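Local coordinates for hypoxanthine-guanine phosphoribosyltransferase (Thermus thermophilus, PDB 3ACD) that catalyses transfer of a phosphoribosyl group from 5-phospho-alpha-D-ribose 1-diphosphate to hypoxanthine or guanine, giving IMP or GMP in purine salvage, at the interface of chains A and B. Residues are numbered along the deposited sequence; one frame, centred on the assembly and turned at random. Chains: chain A/B, Hypoxanthine-guanine phosphoribosyltransferase.

The four contacts sample one two-fold symmetric interface between identical chains. Contact 1 lies about 10 Å from contact 4, measured between centres of C-alpha atoms, and shares A:Phe67 with it; contact 2 lies about 14 Å from contact 1 and contact 3 about 19 Å. Contacts 2, 3 and 4 sit 10 to 11 Å from one another, and A:Met65 belongs to all three, while contacts 2 and 3 also share A:Leu63 and contacts 3 and 4 A:Val56. Strand 64-70 and helix 49-56 of chain A therefore meet the partner at several successive points, which suggests that the deposited pair is a coherent dimer.

Contact 1: the interface of chains A and B. Residues chain A 45-46, 67, 87; chain B 45-46, 67, 87.
A:Leu45 and B:Leu45 reach toward each other tip to tip, their CD1 methyls 3.6 Å apart. The other methyl of each leucine serves the partner's aromatic residue: A:Leu45 CD2 stands 4.3 Å above the plane of the B:Phe67 ring, over its centre, and B:Leu45 CD2 does the same for A:Phe67. With CG anti to the carbonyl carbon (chi1 -67°) and chi2 at 172°, CD1 points to the partner leucine and CD2 to the partner ring. A:Asn46 slides past B:Phe67 in the opposite direction, its amide turned 50° from the ring plane. Amide nitrogen ND2 of A:Asn46 comes 3.5 Å from B:Phe67 CD2, and its CG lies 3.7 Å from the same ring carbon, beyond the CD2 rim and raised toward the side that A:Leu45 covers. An alanine at A:Asn46 would lose this amide and is likely to leave the CD2 side of B:Phe67 without its cross-chain packing partner. The two Lys87 chains also meet, but they are poorly ordered and their modelled overlap is doubtful. Behind the first shell, Leu45 ends strand 40-45 and is joined to Asn46 by a cis peptide bond, while Phe67 belongs to strand 64-70. The cis bond may help to turn both side chains toward the same partner phenylalanine. In this type I phosphoribosyltransferase the patch would join the two chains of the deposited, probably biological, pair by reciprocal, largely apolar packing.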
loop_
_atom_site.group_PDB
_atom_site.type_symbol
_atom_site.label_atom_id
_atom_site.label_comp_id
_atom_site.label_asym_id
_atom_site.label_seq_id
_atom_site.Cartn_x
_atom_site.Cartn_y
_atom_site.Cartn_z
ATOM N N LEU A 45 1.566 -6.527 5.839
ATOM C CA LEU A 45 1.201 -5.245 6.443
ATOM C C LEU A 45 1.747 -5.148 7.867
ATOM O O LEU A 45 1.971 -6.171 8.511
ATOM C CB LEU A 45 -0.325 -5.101 6.467
ATOM C CG LEU A 45 -1.016 -4.970 5.109
ATOM C CD1 LEU A 45 -2.526 -5.028 5.287
ATOM C CD2 LEU A 45 -0.598 -3.660 4.458
ATOM N N ASN A 46 1.942 -3.933 8.376
ATOM C CA ASN A 46 1.656 -2.685 7.663
ATOM C C ASN A 46 2.881 -2.119 6.948
ATOM O O ASN A 46 2.754 -1.418 5.943
ATOM C CB ASN A 46 1.174 -1.611 8.650
ATOM C CG ASN A 46 -0.192 -1.906 9.239
ATOM O OD1 ASN A 46 -0.608 -1.268 10.207
ATOM N ND2 ASN A 46 -0.901 -2.856 8.655
ATOM N N PHE A 67 -3.072 -9.290 1.029
ATOM C CA PHE A 67 -2.451 -8.608 2.155
ATOM C C PHE A 67 -2.667 -9.415 3.425
ATOM O O PHE A 67 -3.745 -9.970 3.641
ATOM C CB PHE A 67 -3.067 -7.215 2.315
ATOM C CG PHE A 67 -2.799 -6.301 1.155
ATOM C CD1 PHE A 67 -1.741 -5.398 1.195
ATOM C CD2 PHE A 67 -3.575 -6.372 0.004
ATOM C CE1 PHE A 67 -1.458 -4.580 0.104
ATOM C CE2 PHE A 67 -3.301 -5.557 -1.095
ATOM C CZ PHE A 67 -2.240 -4.661 -1.044
ATOM N N LYS A 87 -4.268 -10.803 10.232
ATOM C CA LYS A 87 -5.043 -10.692 9.000
ATOM C C LYS A 87 -4.777 -11.920 8.135
ATOM O O LYS A 87 -3.634 -12.199 7.776
ATOM C CB LYS A 87 -4.646 -9.425 8.235
ATOM C CG LYS A 87 -5.432 -9.188 6.953
ATOM C CD LYS A 87 -6.907 -8.951 7.235
ATOM C CE LYS A 87 -7.679 -8.655 5.958
ATOM N NZ LYS A 87 -7.628 -9.789 4.995
ATOM N N LEU B 45 -8.584 -1.151 2.038
ATOM C CA LEU B 45 -8.010 -2.205 1.200
ATOM C C LEU B 45 -9.104 -2.901 0.390
ATOM O O LEU B 45 -10.264 -2.902 0.798
ATOM C CB LEU B 45 -7.291 -3.233 2.082
ATOM C CG LEU B 45 -6.035 -2.745 2.806
ATOM C CD1 LEU B 45 -5.551 -3.809 3.779
ATOM C CD2 LEU B 45 -4.959 -2.421 1.780
ATOM N N ASN B 46 -8.748 -3.513 -0.737
ATOM C CA ASN B 46 -7.374 -3.571 -1.245
ATOM C C ASN B 46 -7.067 -2.461 -2.249
ATOM O O ASN B 46 -5.918 -2.044 -2.392
ATOM C CB ASN B 46 -7.132 -4.907 -1.963
ATOM C CG ASN B 46 -7.125 -6.100 -1.026
ATOM O OD1 ASN B 46 -7.174 -7.247 -1.471
ATOM N ND2 ASN B 46 -7.049 -5.842 0.268
ATOM N N PHE B 67 -5.254 0.181 8.317
ATOM C CA PHE B 67 -5.815 -0.436 7.124
ATOM C C PHE B 67 -7.060 -1.227 7.493
ATOM O O PHE B 67 -7.097 -1.892 8.529
ATOM C CB PHE B 67 -4.778 -1.367 6.490
ATOM C CG PHE B 67 -3.559 -0.655 5.981
ATOM C CD1 PHE B 67 -3.459 -0.291 4.642
ATOM C CD2 PHE B 67 -2.529 -0.307 6.848
ATOM C CE1 PHE B 67 -2.352 0.411 4.172
ATOM C CE2 PHE B 67 -1.416 0.397 6.388
ATOM C CZ PHE B 67 -1.329 0.757 5.049
ATOM N N LYS B 87 -11.684 -6.650 7.673
ATOM C CA LYS B 87 -10.487 -6.299 8.431
ATOM C C LYS B 87 -10.814 -5.139 9.366
ATOM O O LYS B 87 -11.239 -4.074 8.919
ATOM C CB LYS B 87 -9.355 -5.894 7.481
ATOM C CG LYS B 87 -8.041 -5.553 8.170
ATOM C CD LYS B 87 -7.454 -6.761 8.884
ATOM C CE LYS B 87 -6.111 -6.433 9.521
ATOM N NZ LYS B 87 -6.225 -5.368 10.555
#

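Contact 2: the interface of chains A and B. Residues chain A 63-65, 91; chain B 165.
Water 2 is gripped from both chains: backbone O of B:Gln165 lies 2.6 Å from it, and side-chain amide oxygen OE1 of B:Gln165 lies 2.9 Å away. From chain A, A:Met65 N meets water 2 at 2.9 Å, with an angle of 150° at the hydrogen, and A:Met65 O makes a longer approach. Water 3 adds a second bridge, 2.7 Å from A:Met65 O and also bonded to OE1 of B:Gln165. On the other flank water 1 links the carbonyl oxygens of A:Leu63 and B:Gln165, standing 2.8 Å from A:Leu63 O. The glutamine thus offers a main-chain and a side-chain oxygen to the start of strand 64-70, with waters spanning the distance between the chains. The bend at chi2 (-56°) folds the glutamine chain back, which lets OE1 reach the same water as its own backbone O. Van der Waals contacts complete the site. A:Leu91 crosses the glutamine at a slant, its CD2 methyl lying against CG and CD as well as OE1, while A:Thr64 presents CG2 to the backbone O and CB of B:Gln165 from roughly a right angle. This water-mediated patch of the subunit interface may tolerate small shifts between the loop carrying B:Gln165 and the strand. The nearest approach of A:Leu91 to the glutamine is CD2 to OE1, at 3.7 Å.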
loop_
_atom_site.group_PDB
_atom_site.type_symbol
_atom_site.label_atom_id
_atom_site.label_comp_id
_atom_site.label_asym_id
_atom_site.label_seq_id
_atom_site.Cartn_x
_atom_site.Cartn_y
_atom_site.Cartn_z
ATOM N N LEU A 63 -0.523 -10.420 -12.680
ATOM C CA LEU A 63 -0.331 -10.926 -11.331
ATOM C C LEU A 63 -1.480 -10.551 -10.417
ATOM O O LEU A 63 -2.249 -9.636 -10.717
ATOM C CB LEU A 63 0.988 -10.384 -10.766
ATOM C CG LEU A 63 1.185 -8.860 -10.745
ATOM C CD1 LEU A 63 0.452 -8.245 -9.556
ATOM C CD2 LEU A 63 2.677 -8.547 -10.643
ATOM N N THR A 64 -1.593 -11.275 -9.307
ATOM C CA THR A 64 -2.632 -11.019 -8.320
ATOM C C THR A 64 -1.946 -10.639 -7.015
ATOM O O THR A 64 -0.732 -10.815 -6.868
ATOM C CB THR A 64 -3.529 -12.260 -8.093
ATOM O OG1 THR A 64 -2.721 -13.378 -7.707
ATOM C CG2 THR A 64 -4.288 -12.603 -9.367
ATOM N N MET A 65 -2.720 -10.124 -6.067
ATOM C CA MET A 65 -2.156 -9.694 -4.796
ATOM C C MET A 65 -3.064 -10.016 -3.623
ATOM O O MET A 65 -4.261 -10.259 -3.784
ATOM C CB MET A 65 -1.942 -8.173 -4.796
ATOM C CG MET A 65 -1.211 -7.590 -6.002
ATOM S SD MET A 65 -1.218 -5.767 -5.902
ATOM C CE MET A 65 -0.645 -5.322 -7.562
ATOM N N LEU A 91 -7.222 -14.848 -1.020
ATOM C CA LEU A 91 -7.092 -15.562 -2.285
ATOM C C LEU A 91 -6.322 -16.863 -2.091
ATOM O O LEU A 91 -5.458 -16.961 -1.224
ATOM C CB LEU A 91 -6.381 -14.687 -3.323
ATOM C CG LEU A 91 -7.187 -13.540 -3.947
ATOM C CD1 LEU A 91 -7.651 -12.567 -2.875
ATOM C CD2 LEU A 91 -6.328 -12.826 -4.974
ATOM N N GLN B 165 -9.293 -9.286 -9.825
ATOM C CA GLN B 165 -8.060 -9.464 -9.055
ATOM C C GLN B 165 -6.762 -9.132 -9.795
ATOM O O GLN B 165 -5.709 -8.992 -9.173
ATOM C CB GLN B 165 -7.984 -10.890 -8.497
ATOM C CG GLN B 165 -9.060 -11.210 -7.463
ATOM C CD GLN B 165 -9.065 -10.233 -6.293
ATOM O OE1 GLN B 165 -8.022 -9.705 -5.900
ATOM N NE2 GLN B 165 -10.241 -10.002 -5.723
HETATM O O HOH W 1 -3.432 -7.401 -9.633
HETATM O O HOH W 2 -5.308 -8.891 -6.584
HETATM O O HOH W 3 -6.714 -9.162 -3.593
#

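Contact 3: the interface of chains A and B. Residues chain A 56, 59-61, 63, 65; chain B 5, 169.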
loop_
_atom_site.group_PDB
_atom_site.type_symbol
_atom_site.label_atom_id
_atom_site.label_comp_id
_atom_site.label_asym_id
_atom_site.label_seq_id
_atom_site.Cartn_x
_atom_site.Cartn_y
_atom_site.Cartn_z
ATOM N N VAL A 56 5.199 -3.479 -7.408
ATOM C CA VAL A 56 4.280 -4.039 -8.392
ATOM C C VAL A 56 4.199 -3.203 -9.666
ATOM O O VAL A 56 4.046 -3.747 -10.760
ATOM C CB VAL A 56 2.854 -4.256 -7.804
ATOM C CG1 VAL A 56 2.931 -5.217 -6.620
ATOM C CG2 VAL A 56 2.224 -2.929 -7.393
ATOM N N ILE A 59 6.671 -4.318 -12.244
ATOM C CA ILE A 59 6.603 -5.707 -12.683
ATOM C C ILE A 59 5.548 -5.840 -13.781
ATOM O O ILE A 59 4.366 -6.059 -13.502
ATOM C CB ILE A 59 6.222 -6.659 -11.532
ATOM C CG1 ILE A 59 7.250 -6.562 -10.403
ATOM C CG2 ILE A 59 6.157 -8.097 -12.048
ATOM C CD1 ILE A 59 6.864 -7.350 -9.166
ATOM N N PRO A 60 5.962 -5.696 -15.047
ATOM C CA PRO A 60 5.023 -5.807 -16.166
ATOM C C PRO A 60 4.671 -7.254 -16.505
ATOM O O PRO A 60 5.110 -7.795 -17.521
ATOM C CB PRO A 60 5.757 -5.092 -17.300
ATOM C CG PRO A 60 7.182 -5.408 -17.013
ATOM C CD PRO A 60 7.278 -5.221 -15.513
ATOM N N LEU A 61 3.871 -7.864 -15.634
ATOM C CA LEU A 61 3.405 -9.239 -15.787
ATOM C C LEU A 61 1.998 -9.318 -15.214
ATOM O O LEU A 61 1.607 -8.477 -14.405
ATOM C CB LEU A 61 4.280 -10.209 -14.988
ATOM C CG LEU A 61 5.703 -10.540 -15.429
ATOM C CD1 LEU A 61 6.359 -11.421 -14.368
ATOM C CD2 LEU A 61 5.672 -11.252 -16.770
ATOM N N LEU A 63 -0.523 -10.420 -12.680
ATOM C CA LEU A 63 -0.331 -10.926 -11.331
ATOM C C LEU A 63 -1.480 -10.551 -10.417
ATOM O O LEU A 63 -2.249 -9.636 -10.717
ATOM C CB LEU A 63 0.988 -10.384 -10.766
ATOM C CG LEU A 63 1.185 -8.860 -10.745
ATOM C CD1 LEU A 63 0.452 -8.245 -9.556
ATOM C CD2 LEU A 63 2.677 -8.547 -10.643
ATOM N N MET A 65 -2.720 -10.124 -6.067
ATOM C CA MET A 65 -2.156 -9.694 -4.796
ATOM C C MET A 65 -3.064 -10.016 -3.623
ATOM O O MET A 65 -4.261 -10.259 -3.784
ATOM C CB MET A 65 -1.942 -8.173 -4.796
ATOM C CG MET A 65 -1.211 -7.590 -6.002
ATOM S SD MET A 65 -1.218 -5.767 -5.902
ATOM C CE MET A 65 -0.645 -5.322 -7.562
ATOM N N PHE B 5 2.790 -2.878 -19.925
ATOM C CA PHE B 5 1.551 -2.291 -19.421
ATOM C C PHE B 5 0.769 -1.711 -20.594
ATOM O O PHE B 5 1.218 -0.769 -21.241
ATOM C CB PHE B 5 1.850 -1.189 -18.397
ATOM C CG PHE B 5 2.541 -1.684 -17.151
ATOM C CD1 PHE B 5 1.971 -2.691 -16.378
ATOM C CD2 PHE B 5 3.755 -1.139 -16.749
ATOM C CE1 PHE B 5 2.601 -3.153 -15.221
ATOM C CE2 PHE B 5 4.396 -1.591 -15.595
ATOM C CZ PHE B 5 3.816 -2.602 -14.829
ATOM N N ASN B 169 -1.489 -3.720 -10.706
ATOM C CA ASN B 169 -0.126 -3.237 -10.902
ATOM C C ASN B 169 0.116 -2.239 -12.036
ATOM O O ASN B 169 1.229 -1.743 -12.188
ATOM C CB ASN B 169 0.833 -4.434 -11.033
ATOM C CG ASN B 169 0.471 -5.364 -12.182
ATOM O OD1 ASN B 169 -0.701 -5.663 -12.414
ATOM N ND2 ASN B 169 1.484 -5.848 -12.887
HETATM O O HOH W 4 -1.874 -7.904 -13.498
#
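B:Asn169 sends its side-chain amide into a loop of chain A in this type I phosphoribosyltransferase, at the interface of the deposited dimer, where ND2 donates to two backbone carbonyls. ND2 of B:Asn169 lies 3.0 Å from A:Ile59 O, almost on the carbonyl axis and in the asparagine amide plane. The second bond, also 3.0 Å from ND2 to A:Leu61 O, stays in the carbonyl plane but is tilted from the amide plane. These two bent bonds, 134° and 146° at the hydrogens, would fix the rotation of the amide, and OD1 is held through water 4, 2.8 Å from it and 3.0 Å from A:Leu63 N. CG of B:Asn169 sits between its own backbone N and carbonyl carbon (chi1 58°), a cramped setting that carries the amide to the two carbonyls while CB rests against CB of A:Val56, ending helix 49-56. A:Leu63 approaches the amide from the opposite direction with CG and both methyls, its CG 3.8 Å from B:Asn169 CG, and the A:Met65 CE methyl packs near CB. B:Phe5 covers A:Pro60: the proline CB stands 4.0 Å above one ring face, offset toward the rim, and B:Phe5 CZ comes 3.7 Å from A:Pro60 CA. ND2 of B:Asn169 lies at that ring's edge, in plane.

Contact 4: the interface of chains A and B. Residues chain A 49, 52-53, 56, 65, 67; chain B 49-50.
B:Phe49, its backbone already helical (phi -62°), opens helix 49-56 of chain B, whose first turn packs against helix 49-56 and strand 64-70 of chain A. An unusual chi1 of 92° sets the B:Phe49 ring between these two elements. A:Phe67 meets it edge to face, with planes 69° apart and CZ of A:Phe67 3.5 Å above the centre of the B:Phe49 ring. On the opposite face lies CG1 of neighbouring B:Ile50, which backs the ring from its own chain. Around the rim, CE1 of B:Phe49 touches A:Met52 CG at 3.6 Å and also packs against A:Ala53 CA, while the sulfur SD of A:Met65 lies 3.6 Å from B:Phe49 CZ. Backbone A:Phe49 O lies in plane at the ring edge, 4.0 Å from B:Phe49 CD1, and its twin meets the A:Phe49 ring. B:Ile50 extends the packing, setting CG1 4.0 Å from A:Ala53 CB and CD1 near A:Val56 CG2. Replacing B:Phe49 with an alanine would probably open a gap among A:Phe67, A:Met52 and A:Met65 and strip A:Phe67 of its edge-to-face mate. The start of one helix thus packs against the middle and end of the other, repeated by the symmetry, which would stabilise the dimer.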
loop_
_atom_site.group_PDB
_atom_site.type_symbol
_atom_site.label_atom_id
_atom_site.label_comp_id
_atom_site.label_asym_id
_atom_site.label_seq_id
_atom_site.Cartn_x
_atom_site.Cartn_y
_atom_site.Cartn_z
ATOM N N PHE A 49 3.668 -1.916 2.753
ATOM C CA PHE A 49 2.733 -1.413 1.752
ATOM C C PHE A 49 3.258 -0.416 0.717
ATOM O O PHE A 49 2.779 -0.413 -0.417
ATOM C CB PHE A 49 1.451 -0.893 2.433
ATOM C CG PHE A 49 1.470 0.568 2.777
ATOM C CD1 PHE A 49 0.853 1.495 1.941
ATOM C CD2 PHE A 49 2.046 1.012 3.962
ATOM C CE1 PHE A 49 0.803 2.846 2.284
ATOM C CE2 PHE A 49 2.003 2.370 4.317
ATOM C CZ PHE A 49 1.377 3.283 3.474
ATOM N N MET A 52 5.586 -2.405 -1.573
ATOM C CA MET A 52 4.679 -3.178 -2.421
ATOM C C MET A 52 4.116 -2.311 -3.554
ATOM O O MET A 52 4.144 -2.702 -4.726
ATOM C CB MET A 52 3.523 -3.723 -1.575
ATOM C CG MET A 52 2.476 -4.498 -2.362
ATOM S SD MET A 52 2.935 -6.213 -2.699
ATOM C CE MET A 52 1.307 -6.908 -3.109
ATOM N N ALA A 53 3.599 -1.135 -3.203
ATOM C CA ALA A 53 3.023 -0.230 -4.197
ATOM C C ALA A 53 4.010 0.127 -5.306
ATOM O O ALA A 53 3.649 0.141 -6.483
ATOM C CB ALA A 53 2.521 1.049 -3.517
ATOM N N VAL A 56 5.199 -3.479 -7.408
ATOM C CA VAL A 56 4.280 -4.039 -8.392
ATOM C C VAL A 56 4.199 -3.203 -9.666
ATOM O O VAL A 56 4.046 -3.747 -10.760
ATOM C CB VAL A 56 2.854 -4.256 -7.804
ATOM C CG1 VAL A 56 2.931 -5.217 -6.620
ATOM C CG2 VAL A 56 2.224 -2.929 -7.393
ATOM N N MET A 65 -2.720 -10.124 -6.067
ATOM C CA MET A 65 -2.156 -9.694 -4.796
ATOM C C MET A 65 -3.064 -10.016 -3.623
ATOM O O MET A 65 -4.261 -10.259 -3.784
ATOM C CB MET A 65 -1.942 -8.173 -4.796
ATOM C CG MET A 65 -1.211 -7.590 -6.002
ATOM S SD MET A 65 -1.218 -5.767 -5.902
ATOM C CE MET A 65 -0.645 -5.322 -7.562
ATOM N N PHE A 67 -3.072 -9.290 1.029
ATOM C CA PHE A 67 -2.451 -8.608 2.155
ATOM C C PHE A 67 -2.667 -9.415 3.425
ATOM O O PHE A 67 -3.745 -9.970 3.641
ATOM C CB PHE A 67 -3.067 -7.215 2.315
ATOM C CG PHE A 67 -2.799 -6.301 1.155
ATOM C CD1 PHE A 67 -1.741 -5.398 1.195
ATOM C CD2 PHE A 67 -3.575 -6.372 0.004
ATOM C CE1 PHE A 67 -1.458 -4.580 0.104
ATOM C CE2 PHE A 67 -3.301 -5.557 -1.095
ATOM C CZ PHE A 67 -2.240 -4.661 -1.044
ATOM N N PHE B 49 -4.547 0.954 -1.767
ATOM C CA PHE B 49 -3.184 0.919 -1.246
ATOM C C PHE B 49 -2.103 1.681 -2.015
ATOM O O PHE B 49 -1.161 2.182 -1.398
ATOM C CB PHE B 49 -2.757 -0.536 -0.967
ATOM C CG PHE B 49 -2.064 -1.217 -2.111
ATOM C CD1 PHE B 49 -0.674 -1.299 -2.142
ATOM C CD2 PHE B 49 -2.795 -1.831 -3.122
ATOM C CE1 PHE B 49 -0.020 -1.989 -3.163
ATOM C CE2 PHE B 49 -2.148 -2.528 -4.154
ATOM C CZ PHE B 49 -0.758 -2.606 -4.168
ATOM N N ILE B 50 -2.228 1.795 -3.336
ATOM C CA ILE B 50 -1.227 2.530 -4.108
ATOM C C ILE B 50 -1.484 4.033 -3.969
ATOM O O ILE B 50 -0.550 4.822 -3.787
ATOM C CB ILE B 50 -1.226 2.075 -5.596
ATOM C CG1 ILE B 50 -0.787 0.603 -5.658
ATOM C CG2 ILE B 50 -0.284 2.948 -6.422
ATOM C CD1 ILE B 50 -0.529 0.050 -7.054
#